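Local coordinates for small ribosomal subunit protein bS6 (Aquifex aeolicus, PDB 2J5A) that probably binds 16S ribosomal RNA together with protein bS18, as a structural component of the small ribosomal subunit, at residues A[10-15]-A[84-89]; A[26-31]-A[90-95]; A[34-37]-A[42-45]; A[52-57]-A[62-67]. All coordinates share one frame; numbering follows the deposited sequence.

Interaction 1: A[10-15]-A[84-89]; sequences YETVFA and FQLKID. With NA (sodium ion), chain B.
Thr12 meets Leu86 methyl to methyl: its CG2 lies 3.9 Å from Leu86 CD1, the two side chains reaching toward each other tip to tip. The first torsion of Thr12 (chi1 -62°) sets CG2 opposite the backbone N and aims it at the helix, while OG1, turned elsewhere, hydrogen-bonds Asn97 OD1 on the adjoining strand 92-100. Two residues further on, where the backbones come nearest (7.9 Å between the CA atoms of Phe14 and Leu86), Phe14 CB approaches the same CD1 at 4.2 Å. The other Leu86 methyl, CD2, sits over one face of the Phe14 ring. Leu86 thus divides its two methyls, CD1 against Thr12 CG2 and Phe14 CB, CD2 over the aromatic ring, within the helix-covered face of the ferredoxin-like sheet; Val32 of helix 22-38 and Trp95 also touch it. On the polar side, Leu86 O, Lys87 O and Asp89 O gather at the helix end, 2.4, 2.5 and 2.2 Å from the sodium ion. The contact itself is apolar, but Leu86, which makes it, also gives its carbonyl O to the sodium ion, and the cation would probably offset the partial negative charge of this C-terminal turn.

Interaction 2: A[26-31]-A[90-95]; sequences KKKFEQ and EDVIRW. With NA (sodium ion), chain B.
Lys28 reaches from helix 22-38 to Asp91 and Val92 at the start of strand 92-100, tying the first helix of the ferredoxin-like fold to its last edge strand. Lys28 loses more surface here than either partner. CG stands opposite the backbone N (chi1 -171°), which carries the chain off the helix; bends at chi2 and chi3 then bring the ammonium group down onto the carboxylate. NZ and Asp91 OD2 form a salt-bridge hydrogen bond of 3.0 Å, received on the anti lone pair, the one directed away from the other carboxylate oxygen. The same NZ also makes a salt bridge with Asp89, although the modelled length of that second bond is doubtful; a lysine between two acidic groups would probably stay charged. The aliphatic part works separately: CD packs at 4.1 Å from Asp91 CB and at 4.0 Å from Val92 CG2, crossing the valine obliquely. Val92 itself is buried against Phe14 of strand 8-16. Just beyond, Ile93 and Arg94 together face Ala15 in a classic beta bulge. The polar backbone of Val92 serves the metal: its carbonyl O lies 2.3 Å from the sodium ion, and the water O is 2.1 Å from the same ion.

Interaction 3: A[34-37]-A[42-45]; sequences EFIK and EILY
Ile36 and Ile43 pack at about a right angle where helix 22-38 turns back into strand 41-53, the closing step of the first split beta-alpha-beta unit of the ferredoxin-like fold. Helix and strand are joined by a short turn, and the nearest CA atoms, those of Lys37 and Glu42, are 6.0 Å apart. The CB of Ile43 does not aim straight at the helix; the end of the chain does the reaching. With both torsions near -60° (chi1 -56°, chi2 -68°) the ethyl arm folds over, and its terminal CD1 meets the body of Ile36: 3.9 Å to CG2, 4.0 Å to CB and 4.0 Å to CD1. Three nearly equal distances to both branches and to the carbon that joins them show that one methyl is set against the fork of Ile36, rather than matched to a single methyl. Ile36 points toward the strand from the buried side of the helix, and also touches Phe71 and Leu82, while Ile43 touches Val69 on the neighbouring strand 63-73. Contact therefore passes from the helix to two adjacent strands. Further along, Leu44 and Tyr45 both face Gln70 in a classic beta bulge. Lys37 flanks the isoleucine pair at the more exposed margin. Its stem, also crossing Ile43 at about a right angle, lends methylene rather than charge: CG lies 4.1 Å from Ile43 CG1. A bend at chi3 carries the amino group back along the helix, where NZ forms a salt bridge with Glu34 OE1 at 3.3 Å, its hydrogen bond weak.

Interaction 4: A[52-57]-A[62-67]; sequences RQLAYP and NNARYF
Arg52 and Tyr66 both set CG opposite their own carbonyl carbon; in Arg52 this first torsion (chi1 -71°) with an extended chi2 lays CB and CD beside the ring, and the turn at chi3 (75°) takes the guanidinium onward past it. Arg52 CD comes to 3.5 Å from Tyr66 CD1, approaching the ring obliquely, and the guanidinium plane stands 88° from the ring plane with CD1 near its edge. The evidence is thus for aliphatic packing on the ring, not a guanidinium stack. Leu54, with the same first-torsion setting, sends CD2 to the other end of the tyrosine, 3.4 Å from OH, and to the Ala64 methyl at 4.0 Å. Beneath these side chains runs the end of the antiparallel hairpin of strands 41-53 and 63-73. Arg52 and Ala64 are a hydrogen-bonded pair, joined by Arg52 N to Ala64 O and Ala64 N to Arg52 O, both 2.9 Å; Gln53 and Asn63 follow as a non-hydrogen-bonded pair with side chains on the opposite face. Leu54 N to Asn62 O, 2.8 Å, extends the pairing toward the loop, its donor lying above the carbonyl plane. One water bridges Gln53 O (2.9 Å) and Tyr66 OH, a hydroxyl that also hydrogen-bonds Arg94 of strand 92-100. Backbone bonds therefore fix the register of this exposed hairpin end, while the tyrosine combines apolar cover along its ring with a polar tip, coupling the hairpin to the far edge strand.

All four contacts belong to one four-stranded antiparallel sheet, ordered 41-53, 63-73, 8-16, 92-100, with two helices on one face. Interactions 1 and 2, centred about 8 Å apart, share the sodium ion and its water and alternate along the chain, knitting the helix 78-88 to strand 92-100 junction onto strand 8-16 and helix 22-38. Interactions 3 and 4 both use strand 41-53 and follow in series within the span between the segments of interaction 1; their centres lie about 24 Å apart on opposite sides of the chain's centre. Interaction 4 touches interactions 1 and 2 through Phe14–Phe67 and Phe29–Phe67. Parts far apart in sequence are thus brought onto one sheet, interactions 1 and 2 meeting at the sodium ion.

Interaction 1: A[10-15]-A[84-89]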
# COMPACT_ATOMS: atom_id res chain seq x y z
N TYR A 10 -4.38 -9.91 0.25
CA TYR A 10 -4.72 -8.52 0.51
C TYR A 10 -4.15 -7.63 -0.57
O TYR A 10 -3.16 -7.97 -1.23
CB TYR A 10 -4.21 -8.07 1.88
CG TYR A 10 -4.71 -8.89 3.07
CD1 TYR A 10 -5.92 -8.59 3.68
CD2 TYR A 10 -3.96 -9.95 3.58
CE1 TYR A 10 -6.38 -9.33 4.77
CE2 TYR A 10 -4.41 -10.68 4.68
CZ TYR A 10 -5.63 -10.38 5.26
OH TYR A 10 -6.10 -11.09 6.35
N GLU A 11 -4.79 -6.49 -0.73
CA GLU A 11 -4.32 -5.45 -1.63
C GLU A 11 -4.31 -4.15 -0.85
O GLU A 11 -5.27 -3.87 -0.12
CB GLU A 11 -5.24 -5.33 -2.82
CG GLU A 11 -4.79 -4.30 -3.82
CD GLU A 11 -5.58 -4.36 -5.09
OE1 GLU A 11 -5.45 -5.37 -5.81
OE2 GLU A 11 -6.33 -3.40 -5.37
N THR A 12 -3.21 -3.40 -0.98
CA THR A 12 -3.03 -2.09 -0.33
C THR A 12 -2.77 -1.05 -1.41
O THR A 12 -1.99 -1.28 -2.32
CB THR A 12 -1.84 -2.11 0.65
OG1 THR A 12 -2.08 -3.07 1.69
CG2 THR A 12 -1.60 -0.77 1.27
N VAL A 13 -3.43 0.08 -1.30
CA VAL A 13 -3.22 1.22 -2.16
C VAL A 13 -3.02 2.40 -1.23
O VAL A 13 -3.80 2.59 -0.30
CB VAL A 13 -4.46 1.50 -3.07
CG1 VAL A 13 -4.23 2.72 -3.94
CG2 VAL A 13 -4.82 0.31 -3.92
N PHE A 14 -1.98 3.20 -1.48
CA PHE A 14 -1.72 4.38 -0.69
C PHE A 14 -1.20 5.52 -1.56
O PHE A 14 -0.66 5.29 -2.66
CB PHE A 14 -0.78 4.08 0.48
CG PHE A 14 0.58 3.61 0.05
CD1 PHE A 14 0.79 2.31 -0.36
CD2 PHE A 14 1.67 4.51 0.02
CE1 PHE A 14 2.04 1.89 -0.75
CE2 PHE A 14 2.92 4.09 -0.39
CZ PHE A 14 3.11 2.79 -0.76
N ALA A 15 -1.39 6.75 -1.06
CA ALA A 15 -1.08 7.98 -1.78
C ALA A 15 -0.06 8.77 -0.98
O ALA A 15 -0.27 9.05 0.20
CB ALA A 15 -2.34 8.82 -1.97
N PHE A 84 -2.14 1.19 10.51
CA PHE A 84 -1.62 2.08 11.55
C PHE A 84 -0.34 2.78 11.06
O PHE A 84 -0.19 3.98 11.18
CB PHE A 84 -1.30 1.32 12.84
CG PHE A 84 -0.91 2.20 13.98
CD1 PHE A 84 -1.84 3.05 14.56
CD2 PHE A 84 0.38 2.20 14.48
CE1 PHE A 84 -1.50 3.86 15.62
CE2 PHE A 84 0.72 3.03 15.54
CZ PHE A 84 -0.22 3.84 16.11
N GLN A 85 0.57 1.98 10.52
CA GLN A 85 1.83 2.49 9.96
C GLN A 85 1.60 3.56 8.88
O GLN A 85 2.28 4.59 8.85
CB GLN A 85 2.61 1.33 9.37
CG GLN A 85 4.01 1.68 8.92
CD GLN A 85 5.03 1.69 10.06
OE1 GLN A 85 4.69 1.84 11.25
NE2 GLN A 85 6.30 1.54 9.69
N LEU A 86 0.64 3.33 7.98
CA LEU A 86 0.40 4.30 6.91
C LEU A 86 -0.34 5.52 7.45
O LEU A 86 -0.10 6.64 6.99
CB LEU A 86 -0.33 3.67 5.73
CG LEU A 86 0.30 2.45 5.00
CD1 LEU A 86 -0.70 1.89 4.03
CD2 LEU A 86 1.60 2.77 4.29
N LYS A 87 -1.23 5.31 8.42
CA LYS A 87 -1.88 6.39 9.16
C LYS A 87 -0.84 7.36 9.77
O LYS A 87 -0.83 8.55 9.45
CB LYS A 87 -2.80 5.84 10.25
CG LYS A 87 -3.75 6.87 10.86
CD LYS A 87 -4.52 6.41 12.13
CE LYS A 87 -4.95 4.93 12.15
NZ LYS A 87 -6.26 4.69 12.82
N ILE A 88 0.05 6.85 10.62
CA ILE A 88 0.97 7.73 11.33
C ILE A 88 2.08 8.31 10.44
O ILE A 88 2.59 9.39 10.75
CB ILE A 88 1.55 7.07 12.62
CG1 ILE A 88 2.55 5.95 12.29
CG2 ILE A 88 0.40 6.53 13.47
CD1 ILE A 88 3.24 5.37 13.49
N ASP A 89 2.45 7.63 9.35
CA ASP A 89 3.40 8.18 8.39
C ASP A 89 2.83 9.46 7.83
O ASP A 89 1.80 9.44 7.14
CB ASP A 89 3.69 7.22 7.24
CG ASP A 89 4.91 7.62 6.42
OD1 ASP A 89 5.13 8.82 6.18
OD2 ASP A 89 5.67 6.74 6.02
NA NA B . -0.32 8.98 7.00
O HOH W 1 -1.22 10.79 7.66

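Interaction 2: A[26-31]-A[90-95]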
# COMPACT_ATOMS: atom_id res chain seq x y z
N LYS A 26 9.81 6.59 -4.45
CA LYS A 26 10.20 5.21 -4.72
C LYS A 26 10.75 4.53 -3.46
O LYS A 26 10.46 3.37 -3.22
CB LYS A 26 11.21 5.14 -5.86
CG LYS A 26 10.63 5.39 -7.26
CD LYS A 26 9.83 4.19 -7.72
CE LYS A 26 9.91 4.00 -9.23
NZ LYS A 26 8.93 2.97 -9.69
N LYS A 27 11.52 5.25 -2.67
CA LYS A 27 12.05 4.76 -1.39
C LYS A 27 10.91 4.41 -0.41
O LYS A 27 10.91 3.34 0.18
CB LYS A 27 12.99 5.81 -0.78
CG LYS A 27 13.67 5.41 0.54
CD LYS A 27 14.86 4.49 0.33
CE LYS A 27 15.27 3.78 1.65
NZ LYS A 27 16.72 3.34 1.65
N LYS A 28 9.96 5.33 -0.26
CA LYS A 28 8.73 5.08 0.49
C LYS A 28 8.04 3.75 0.09
O LYS A 28 7.70 2.95 0.94
CB LYS A 28 7.74 6.22 0.30
CG LYS A 28 6.53 6.13 1.20
CD LYS A 28 6.52 7.18 2.29
CE LYS A 28 7.34 6.79 3.50
NZ LYS A 28 7.24 7.89 4.54
N PHE A 29 7.86 3.54 -1.20
CA PHE A 29 7.30 2.28 -1.69
C PHE A 29 8.09 1.05 -1.25
O PHE A 29 7.51 0.07 -0.78
CB PHE A 29 7.20 2.32 -3.20
CG PHE A 29 6.38 1.22 -3.80
CD1 PHE A 29 5.33 0.62 -3.09
CD2 PHE A 29 6.60 0.82 -5.10
CE1 PHE A 29 4.56 -0.36 -3.66
CE2 PHE A 29 5.81 -0.15 -5.68
CZ PHE A 29 4.80 -0.74 -4.96
N GLU A 30 9.42 1.10 -1.40
CA GLU A 30 10.29 0.01 -0.95
C GLU A 30 10.16 -0.20 0.55
O GLU A 30 10.17 -1.32 1.03
CB GLU A 30 11.77 0.25 -1.32
CG GLU A 30 12.10 0.26 -2.83
CD GLU A 30 11.55 -0.93 -3.60
OE1 GLU A 30 11.68 -2.08 -3.11
OE2 GLU A 30 10.98 -0.72 -4.71
N GLN A 31 10.05 0.89 1.29
CA GLN A 31 9.88 0.83 2.73
C GLN A 31 8.56 0.19 3.17
O GLN A 31 8.52 -0.51 4.18
CB GLN A 31 10.01 2.22 3.35
CG GLN A 31 11.48 2.64 3.48
CD GLN A 31 11.69 4.09 3.87
OE1 GLN A 31 10.74 4.82 4.23
NE2 GLN A 31 12.96 4.53 3.81
N GLU A 90 3.51 10.57 8.10
CA GLU A 90 3.01 11.89 7.70
C GLU A 90 3.08 12.13 6.19
O GLU A 90 2.35 12.96 5.65
CB GLU A 90 3.77 12.99 8.45
CG GLU A 90 3.07 13.44 9.73
CD GLU A 90 3.90 14.42 10.54
OE1 GLU A 90 4.38 15.42 9.94
OE2 GLU A 90 4.09 14.18 11.76
N ASP A 91 3.98 11.40 5.54
CA ASP A 91 4.16 11.47 4.10
C ASP A 91 3.04 10.76 3.32
O ASP A 91 2.85 11.04 2.16
CB ASP A 91 5.50 10.86 3.71
CG ASP A 91 6.70 11.56 4.34
OD1 ASP A 91 6.64 12.80 4.60
OD2 ASP A 91 7.72 10.85 4.55
N VAL A 92 2.33 9.83 3.96
CA VAL A 92 1.29 9.05 3.31
C VAL A 92 -0.05 9.64 3.64
O VAL A 92 -0.47 9.62 4.78
CB VAL A 92 1.36 7.58 3.74
CG1 VAL A 92 0.11 6.78 3.27
CG2 VAL A 92 2.67 6.96 3.26
N ILE A 93 -0.73 10.20 2.65
CA ILE A 93 -1.88 11.05 2.94
C ILE A 93 -3.16 10.31 2.67
O ILE A 93 -4.25 10.83 2.87
CB ILE A 93 -1.80 12.43 2.19
CG1 ILE A 93 -1.77 12.27 0.65
CG2 ILE A 93 -0.57 13.22 2.68
CD1 ILE A 93 -1.80 13.60 -0.13
N ARG A 94 -3.03 9.09 2.18
CA ARG A 94 -4.17 8.25 1.92
C ARG A 94 -3.73 6.78 1.86
O ARG A 94 -2.68 6.45 1.31
CB ARG A 94 -4.84 8.68 0.62
CG ARG A 94 -6.25 8.24 0.57
CD ARG A 94 -6.90 8.54 -0.72
NE ARG A 94 -8.22 7.93 -0.75
CZ ARG A 94 -8.93 7.71 -1.85
NH1 ARG A 94 -8.47 8.05 -3.05
NH2 ARG A 94 -10.12 7.15 -1.75
N TRP A 95 -4.53 5.90 2.47
CA TRP A 95 -4.21 4.48 2.56
C TRP A 95 -5.51 3.68 2.51
O TRP A 95 -6.53 4.11 3.03
CB TRP A 95 -3.36 4.18 3.82
CG TRP A 95 -3.98 4.60 5.09
CD1 TRP A 95 -4.63 3.80 5.98
CD2 TRP A 95 -4.04 5.93 5.63
NE1 TRP A 95 -5.09 4.54 7.03
CE2 TRP A 95 -4.74 5.85 6.84
CE3 TRP A 95 -3.57 7.17 5.20
CZ2 TRP A 95 -5.00 6.96 7.63
CZ3 TRP A 95 -3.81 8.30 6.00
CH2 TRP A 95 -4.52 8.18 7.19
NA NA B . -0.32 8.98 7.00
O HOH W 1 -1.22 10.79 7.66

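Interaction 3: A[34-37]-A[42-45]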
# COMPACT_ATOMS: atom_id res chain seq x y z
N GLU A 34 8.93 -3.55 2.51
CA GLU A 34 9.83 -4.23 3.43
C GLU A 34 9.13 -4.37 4.77
O GLU A 34 9.31 -5.37 5.46
CB GLU A 34 11.15 -3.45 3.55
CG GLU A 34 12.42 -4.31 3.66
CD GLU A 34 12.45 -5.45 2.65
OE1 GLU A 34 12.21 -5.18 1.45
OE2 GLU A 34 12.69 -6.60 3.09
N PHE A 35 8.32 -3.38 5.14
CA PHE A 35 7.47 -3.48 6.32
C PHE A 35 6.52 -4.67 6.20
O PHE A 35 6.42 -5.49 7.11
CB PHE A 35 6.68 -2.18 6.49
CG PHE A 35 5.70 -2.20 7.61
CD1 PHE A 35 6.02 -1.64 8.84
CD2 PHE A 35 4.44 -2.77 7.45
CE1 PHE A 35 5.10 -1.65 9.87
CE2 PHE A 35 3.51 -2.78 8.49
CZ PHE A 35 3.84 -2.22 9.69
N ILE A 36 5.84 -4.78 5.07
CA ILE A 36 4.95 -5.91 4.85
C ILE A 36 5.74 -7.22 4.95
O ILE A 36 5.28 -8.16 5.61
CB ILE A 36 4.24 -5.82 3.49
CG1 ILE A 36 3.34 -4.59 3.44
CG2 ILE A 36 3.43 -7.11 3.24
CD1 ILE A 36 2.85 -4.24 2.07
N LYS A 37 6.91 -7.27 4.30
CA LYS A 37 7.78 -8.46 4.29
C LYS A 37 8.21 -8.84 5.71
O LYS A 37 8.27 -10.01 6.07
CB LYS A 37 9.02 -8.26 3.40
CG LYS A 37 8.79 -8.56 1.93
CD LYS A 37 9.76 -7.84 0.97
CE LYS A 37 11.09 -8.60 0.80
NZ LYS A 37 11.98 -8.03 -0.28
N GLU A 42 4.05 -11.99 1.93
CA GLU A 42 4.79 -12.20 0.69
C GLU A 42 4.20 -11.29 -0.37
O GLU A 42 3.02 -11.37 -0.65
CB GLU A 42 4.70 -13.65 0.24
CG GLU A 42 5.62 -13.96 -0.94
CD GLU A 42 5.62 -15.43 -1.31
OE1 GLU A 42 5.93 -16.28 -0.44
OE2 GLU A 42 5.32 -15.73 -2.49
N ILE A 43 5.05 -10.45 -0.95
CA ILE A 43 4.64 -9.52 -2.00
C ILE A 43 4.43 -10.30 -3.30
O ILE A 43 5.36 -10.92 -3.81
CB ILE A 43 5.68 -8.39 -2.24
CG1 ILE A 43 5.99 -7.63 -0.93
CG2 ILE A 43 5.21 -7.43 -3.33
CD1 ILE A 43 4.84 -6.78 -0.36
N LEU A 44 3.20 -10.24 -3.82
CA LEU A 44 2.79 -10.97 -5.02
C LEU A 44 2.74 -10.10 -6.26
O LEU A 44 2.82 -10.60 -7.37
CB LEU A 44 1.40 -11.57 -4.81
CG LEU A 44 1.19 -12.47 -3.59
CD1 LEU A 44 -0.24 -12.92 -3.57
CD2 LEU A 44 2.13 -13.68 -3.61
N TYR A 45 2.57 -8.79 -6.07
CA TYR A 45 2.30 -7.91 -7.19
C TYR A 45 2.40 -6.46 -6.74
O TYR A 45 2.23 -6.15 -5.55
CB TYR A 45 0.90 -8.21 -7.73
CG TYR A 45 0.54 -7.40 -8.94
CD1 TYR A 45 1.10 -7.67 -10.18
CD2 TYR A 45 -0.35 -6.34 -8.84
CE1 TYR A 45 0.77 -6.93 -11.29
CE2 TYR A 45 -0.69 -5.60 -9.94
CZ TYR A 45 -0.14 -5.89 -11.16
OH TYR A 45 -0.50 -5.14 -12.25

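Interaction 4: A[52-57]-A[62-67]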
# COMPACT_ATOMS: atom_id res chain seq x y z
N ARG A 52 -1.38 11.48 -9.59
CA ARG A 52 -2.79 11.53 -9.93
C ARG A 52 -3.45 12.70 -9.24
O ARG A 52 -3.12 13.02 -8.10
CB ARG A 52 -3.51 10.26 -9.50
CG ARG A 52 -3.16 9.07 -10.32
CD ARG A 52 -3.81 7.81 -9.77
NE ARG A 52 -5.24 7.73 -10.06
CZ ARG A 52 -5.75 7.37 -11.23
NH1 ARG A 52 -4.96 7.07 -12.26
NH2 ARG A 52 -7.07 7.32 -11.39
N GLN A 53 -4.41 13.31 -9.92
CA GLN A 53 -5.20 14.36 -9.34
C GLN A 53 -6.12 13.72 -8.31
O GLN A 53 -6.67 12.65 -8.54
CB GLN A 53 -6.01 15.11 -10.42
CG GLN A 53 -6.03 16.62 -10.23
CD GLN A 53 -6.79 17.36 -11.34
OE1 GLN A 53 -8.02 17.30 -11.42
NE2 GLN A 53 -6.05 18.05 -12.21
N LEU A 54 -6.23 14.35 -7.15
CA LEU A 54 -7.12 13.87 -6.12
C LEU A 54 -8.53 14.36 -6.42
O LEU A 54 -8.71 15.43 -6.98
CB LEU A 54 -6.66 14.37 -4.75
CG LEU A 54 -5.30 13.85 -4.27
CD1 LEU A 54 -4.77 14.70 -3.13
CD2 LEU A 54 -5.41 12.39 -3.87
N ALA A 55 -9.52 13.55 -6.06
CA ALA A 55 -10.93 13.90 -6.26
C ALA A 55 -11.25 15.13 -5.42
O ALA A 55 -11.91 16.05 -5.90
CB ALA A 55 -11.85 12.73 -5.86
N TYR A 56 -10.78 15.13 -4.18
CA TYR A 56 -10.87 16.30 -3.29
C TYR A 56 -9.54 16.44 -2.53
O TYR A 56 -8.82 15.46 -2.35
CB TYR A 56 -12.09 16.17 -2.36
CG TYR A 56 -13.40 16.12 -3.14
CD1 TYR A 56 -13.79 17.20 -3.94
CD2 TYR A 56 -14.23 15.00 -3.11
CE1 TYR A 56 -14.99 17.17 -4.69
CE2 TYR A 56 -15.43 14.95 -3.85
CZ TYR A 56 -15.80 16.04 -4.64
OH TYR A 56 -16.98 16.01 -5.37
N PRO A 57 -9.19 17.68 -2.12
CA PRO A 57 -7.87 17.93 -1.52
C PRO A 57 -7.63 17.25 -0.19
O PRO A 57 -8.58 16.95 0.52
CB PRO A 57 -7.87 19.45 -1.32
CG PRO A 57 -9.33 19.80 -1.18
CD PRO A 57 -9.99 18.91 -2.20
N ASN A 62 -3.64 18.71 -4.01
CA ASN A 62 -4.60 18.40 -5.07
C ASN A 62 -4.15 17.22 -5.91
O ASN A 62 -4.91 16.74 -6.73
CB ASN A 62 -4.75 19.60 -6.02
CG ASN A 62 -5.26 20.83 -5.32
OD1 ASN A 62 -6.22 20.77 -4.54
ND2 ASN A 62 -4.63 21.98 -5.61
N ASN A 63 -2.90 16.80 -5.73
CA ASN A 63 -2.33 15.67 -6.45
C ASN A 63 -1.64 14.76 -5.43
O ASN A 63 -1.38 15.18 -4.30
CB ASN A 63 -1.30 16.14 -7.49
CG ASN A 63 -1.90 17.06 -8.55
OD1 ASN A 63 -2.52 16.60 -9.54
ND2 ASN A 63 -1.73 18.37 -8.35
N ALA A 64 -1.32 13.53 -5.83
CA ALA A 64 -0.57 12.61 -4.97
C ALA A 64 0.03 11.46 -5.76
O ALA A 64 -0.44 11.15 -6.84
CB ALA A 64 -1.47 12.08 -3.84
N ARG A 65 1.06 10.83 -5.21
CA ARG A 65 1.68 9.67 -5.83
C ARG A 65 1.06 8.34 -5.32
O ARG A 65 1.16 8.02 -4.13
CB ARG A 65 3.19 9.68 -5.58
CG ARG A 65 3.91 8.47 -6.16
CD ARG A 65 3.70 8.34 -7.66
NE ARG A 65 4.76 7.51 -8.23
CZ ARG A 65 5.97 7.96 -8.54
NH1 ARG A 65 6.30 9.23 -8.37
NH2 ARG A 65 6.86 7.12 -9.05
N TYR A 66 0.47 7.58 -6.24
CA TYR A 66 -0.24 6.36 -5.92
C TYR A 66 0.57 5.13 -6.23
O TYR A 66 1.06 4.98 -7.34
CB TYR A 66 -1.56 6.26 -6.69
CG TYR A 66 -2.72 7.01 -6.07
CD1 TYR A 66 -2.95 8.34 -6.38
CD2 TYR A 66 -3.59 6.40 -5.20
CE1 TYR A 66 -4.01 9.05 -5.83
CE2 TYR A 66 -4.65 7.09 -4.64
CZ TYR A 66 -4.86 8.42 -4.97
OH TYR A 66 -5.90 9.11 -4.45
N PHE A 67 0.68 4.26 -5.23
CA PHE A 67 1.24 2.93 -5.38
C PHE A 67 0.20 1.88 -4.96
O PHE A 67 -0.67 2.15 -4.15
CB PHE A 67 2.50 2.74 -4.52
CG PHE A 67 3.65 3.64 -4.88
CD1 PHE A 67 4.46 3.36 -5.97
CD2 PHE A 67 3.96 4.75 -4.10
CE1 PHE A 67 5.51 4.16 -6.29
CE2 PHE A 67 5.04 5.56 -4.42
CZ PHE A 67 5.80 5.27 -5.53
O HOH W 2 -6.88 10.20 -7.07